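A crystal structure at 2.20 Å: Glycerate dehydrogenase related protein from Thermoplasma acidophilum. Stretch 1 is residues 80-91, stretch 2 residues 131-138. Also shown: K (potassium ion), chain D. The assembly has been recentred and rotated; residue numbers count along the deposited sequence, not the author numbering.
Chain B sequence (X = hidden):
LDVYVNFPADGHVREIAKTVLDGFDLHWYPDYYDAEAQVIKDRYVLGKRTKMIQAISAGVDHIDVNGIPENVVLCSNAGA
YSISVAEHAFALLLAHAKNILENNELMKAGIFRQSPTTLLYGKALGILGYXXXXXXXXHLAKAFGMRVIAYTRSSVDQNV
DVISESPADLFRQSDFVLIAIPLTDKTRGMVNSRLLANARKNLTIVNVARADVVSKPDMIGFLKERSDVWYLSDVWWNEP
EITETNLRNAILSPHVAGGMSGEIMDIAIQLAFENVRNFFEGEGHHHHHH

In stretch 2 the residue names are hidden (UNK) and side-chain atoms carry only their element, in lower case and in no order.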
# COMPACT_ATOMS: atom_id res chain seq x y z
N ALA B 80 0.54 1.89 16.98
CA ALA B 80 1.76 1.85 16.16
C ALA B 80 2.08 0.45 15.68
O ALA B 80 2.51 0.24 14.55
CB ALA B 80 2.94 2.42 16.94
N TYR B 81 1.84 -0.52 16.54
CA TYR B 81 2.12 -1.90 16.20
C TYR B 81 1.28 -2.43 15.04
O TYR B 81 1.82 -2.99 14.10
CB TYR B 81 1.97 -2.78 17.43
CG TYR B 81 2.31 -4.21 17.17
CD1 TYR B 81 3.63 -4.64 17.14
CD2 TYR B 81 1.31 -5.14 16.92
CE1 TYR B 81 3.95 -5.98 16.88
CE2 TYR B 81 1.61 -6.49 16.66
CZ TYR B 81 2.93 -6.90 16.64
OH TYR B 81 3.23 -8.22 16.41
N SER B 82 -0.04 -2.29 15.11
CA SER B 82 -0.88 -2.77 14.02
C SER B 82 -0.64 -1.95 12.75
O SER B 82 -0.69 -2.49 11.65
CB SER B 82 -2.37 -2.80 14.42
OG SER B 82 -2.70 -1.80 15.35
N ILE B 83 -0.39 -0.65 12.90
CA ILE B 83 -0.10 0.22 11.76
C ILE B 83 1.11 -0.35 11.03
O ILE B 83 1.10 -0.56 9.82
CB ILE B 83 0.22 1.66 12.22
CG1 ILE B 83 -1.08 2.37 12.59
CG2 ILE B 83 1.06 2.38 11.16
CD1 ILE B 83 -0.88 3.73 13.22
N SER B 84 2.16 -0.59 11.80
CA SER B 84 3.41 -1.13 11.28
C SER B 84 3.20 -2.49 10.65
O SER B 84 3.71 -2.74 9.58
CB SER B 84 4.43 -1.24 12.41
OG SER B 84 5.66 -1.73 11.93
N VAL B 85 2.45 -3.36 11.32
CA VAL B 85 2.23 -4.70 10.78
C VAL B 85 1.41 -4.70 9.48
O VAL B 85 1.70 -5.47 8.56
CB VAL B 85 1.54 -5.65 11.81
CG1 VAL B 85 1.24 -6.99 11.16
CG2 VAL B 85 2.44 -5.83 13.03
N ALA B 86 0.40 -3.84 9.40
CA ALA B 86 -0.42 -3.76 8.20
C ALA B 86 0.44 -3.28 7.02
O ALA B 86 0.29 -3.78 5.91
CB ALA B 86 -1.60 -2.82 8.42
N GLU B 87 1.34 -2.34 7.29
CA GLU B 87 2.24 -1.82 6.26
C GLU B 87 3.20 -2.89 5.77
O GLU B 87 3.54 -2.95 4.60
CB GLU B 87 3.06 -0.64 6.78
CG GLU B 87 2.35 0.69 6.81
CD GLU B 87 3.30 1.82 7.19
OE1 GLU B 87 4.52 1.68 6.97
OE2 GLU B 87 2.85 2.86 7.70
N HIS B 88 3.65 -3.74 6.69
CA HIS B 88 4.57 -4.80 6.32
C HIS B 88 3.87 -5.85 5.49
O HIS B 88 4.46 -6.46 4.61
CB HIS B 88 5.20 -5.47 7.54
CG HIS B 88 6.33 -6.38 7.19
ND1 HIS B 88 7.61 -5.93 7.01
CD2 HIS B 88 6.35 -7.71 6.91
CE1 HIS B 88 8.38 -6.93 6.63
NE2 HIS B 88 7.64 -8.02 6.56
N ALA B 89 2.59 -6.08 5.80
CA ALA B 89 1.79 -7.06 5.08
C ALA B 89 1.55 -6.60 3.64
O ALA B 89 1.63 -7.38 2.71
CB ALA B 89 0.47 -7.31 5.80
N PHE B 90 1.28 -5.32 3.45
CA PHE B 90 1.06 -4.86 2.09
C PHE B 90 2.38 -4.86 1.32
O PHE B 90 2.38 -5.07 0.11
CB PHE B 90 0.35 -3.51 2.08
CG PHE B 90 -1.16 -3.63 2.01
CD1 PHE B 90 -1.81 -3.74 0.79
CD2 PHE B 90 -1.91 -3.75 3.16
CE1 PHE B 90 -3.18 -3.98 0.72
CE2 PHE B 90 -3.28 -3.99 3.10
CZ PHE B 90 -3.92 -4.11 1.88
N ALA B 91 3.49 -4.70 2.02
CA ALA B 91 4.80 -4.71 1.39
C ALA B 91 5.11 -6.09 0.80
O ALA B 91 5.63 -6.19 -0.32
CB ALA B 91 5.89 -4.29 2.39
N UNK B 131 -8.73 -8.49 14.37
CA UNK B 131 -8.32 -7.66 15.47
C UNK B 131 -7.68 -6.34 15.02
O UNK B 131 -7.99 -5.83 13.93
N UNK B 132 -6.82 -5.78 15.86
CA UNK B 132 -6.15 -4.54 15.53
C UNK B 132 -5.44 -4.57 14.20
O UNK B 132 -5.50 -3.63 13.42
N UNK B 133 -4.77 -5.68 13.93
CA UNK B 133 -4.05 -5.83 12.68
C UNK B 133 -5.00 -6.00 11.51
O UNK B 133 -4.87 -5.35 10.49
c UNK B 133 -2.04 -6.72 13.84
c UNK B 133 -1.06 -7.82 14.09
c UNK B 133 -2.51 -7.32 11.38
c UNK B 133 -3.09 -7.02 12.76
N UNK B 134 -5.99 -6.87 11.69
CA UNK B 134 -6.97 -7.10 10.65
C UNK B 134 -7.75 -5.86 10.31
O UNK B 134 -8.11 -5.65 9.15
N UNK B 135 -8.03 -5.02 11.30
CA UNK B 135 -8.78 -3.79 11.06
C UNK B 135 -7.97 -2.78 10.27
O UNK B 135 -8.47 -2.14 9.37
c UNK B 135 -12.65 -4.87 15.25
n UNK B 135 -13.40 -3.89 14.80
c UNK B 135 -9.25 -3.19 12.38
c UNK B 135 -10.32 -4.05 13.05
n UNK B 135 -11.32 -4.81 15.14
c UNK B 135 -10.58 -3.71 14.51
n UNK B 135 -13.21 -5.95 15.77
N UNK B 136 -6.70 -2.67 10.63
CA UNK B 136 -5.79 -1.76 9.96
C UNK B 136 -5.51 -2.23 8.54
O UNK B 136 -5.42 -1.43 7.62
c UNK B 136 -4.13 0.77 10.11
c UNK B 136 -4.48 -1.65 10.74
n UNK B 136 -4.50 3.57 9.75
n UNK B 136 -3.19 1.70 9.50
n UNK B 136 -2.43 3.74 8.77
c UNK B 136 -3.38 3.01 9.34
c UNK B 136 -3.52 -0.63 10.19
N UNK B 137 -5.38 -3.54 8.38
CA UNK B 137 -5.14 -4.16 7.08
C UNK B 137 -6.32 -3.87 6.17
O UNK B 137 -6.14 -3.49 5.01
c UNK B 137 -5.21 -6.42 5.89
c UNK B 137 -3.47 -5.99 7.66
c UNK B 137 -4.91 -5.71 7.22
N UNK B 138 -7.53 -4.02 6.72
CA UNK B 138 -8.77 -3.77 5.99
C UNK B 138 -8.96 -2.30 5.60
O UNK B 138 -9.59 -2.00 4.59
c UNK B 138 -9.96 -4.26 6.81
K K D . 7.97 -4.04 8.90
O HOH W 1 -0.82 0.83 8.30
O HOH W 2 0.17 3.28 7.53
O HOH W 3 6.25 -2.14 8.65

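Position 131 has backbone atoms and no side-chain atoms. It touches nothing on stretch 1. It sits at the N-cap position, right before the helix. It is Gly131.

Position 132 also has no side-chain atoms. Its backbone O lies 3.4 Å from Ser82 CB. A CB here would point toward stretch 1, and there would be room for it, so this contact does not by itself require the small residue. The absence of atoms gives Gly132.

Position 133 carries four carbons, forked at the first, with one arm two carbons long. The end carbon of the long arm lies 3.9 Å from Tyr81 CE2, and the one-carbon arm lies 3.8 Å from Val85 CG1. The CA-to-CB bond points sideways, but the end of the side chain comes nearer to stretch 1. That is the branched pattern of isoleucine, Ile133.

Position 134 has no side-chain atoms and makes no contact with stretch 1. A CB would point away from it. This is Gly134.

Position 135 has three carbons, a nitrogen, then a carbon carrying two more nitrogens. Its end leads away from stretch 1 and makes no contact. The chain ends in a guanidinium, so this is Arg135.

Position 136 has the same atoms: three carbons, a nitrogen, and a carbon with two nitrogens. Here the CA-to-CB bond points toward stretch 1. The second side-chain carbon packs 3.4 Å from Ala86 CB. This is Arg136, and that carbon is CG. Ile83 CG1 lies over one face of the guanidinium, 3.8 Å from Arg136 NE. Water 1 accepts from Arg136 NE (2.8 Å) and donates to Ile83 O (2.8 Å). Water 2 accepts from Arg136 NH2 (2.9 Å) and donates to Glu87 OE2 (2.7 Å).

Position 137 has three carbons, one carrying the other two. One arm carbon lies 3.8 Å from Ala86 CB, and the other lies 4.2 Å from Phe90 CE2. The backbone O of position 137 meets the edge of the Phe90 ring, 3.5 Å from Phe90 CE2. It is Val137.

Position 138 has a single side-chain carbon, pointing away from stretch 1. It is Ala138.

The two helices cross at -55°, with axes 8.4 Å apart at closest approach. The small side chains of Ser82 and Ala86 face stretch 2 and allow close backbone spacing: Ser82 CA to Ile133 CA is 4.6 Å, and Ala86 CA to Val137 CA is 4.9 Å. No direct hydrogen bond joins the stretches. Apolar packing forms much of the contact, while two waters link Arg136 to stretch 1.

Stretch 2 (131-138) GGIGRRVA
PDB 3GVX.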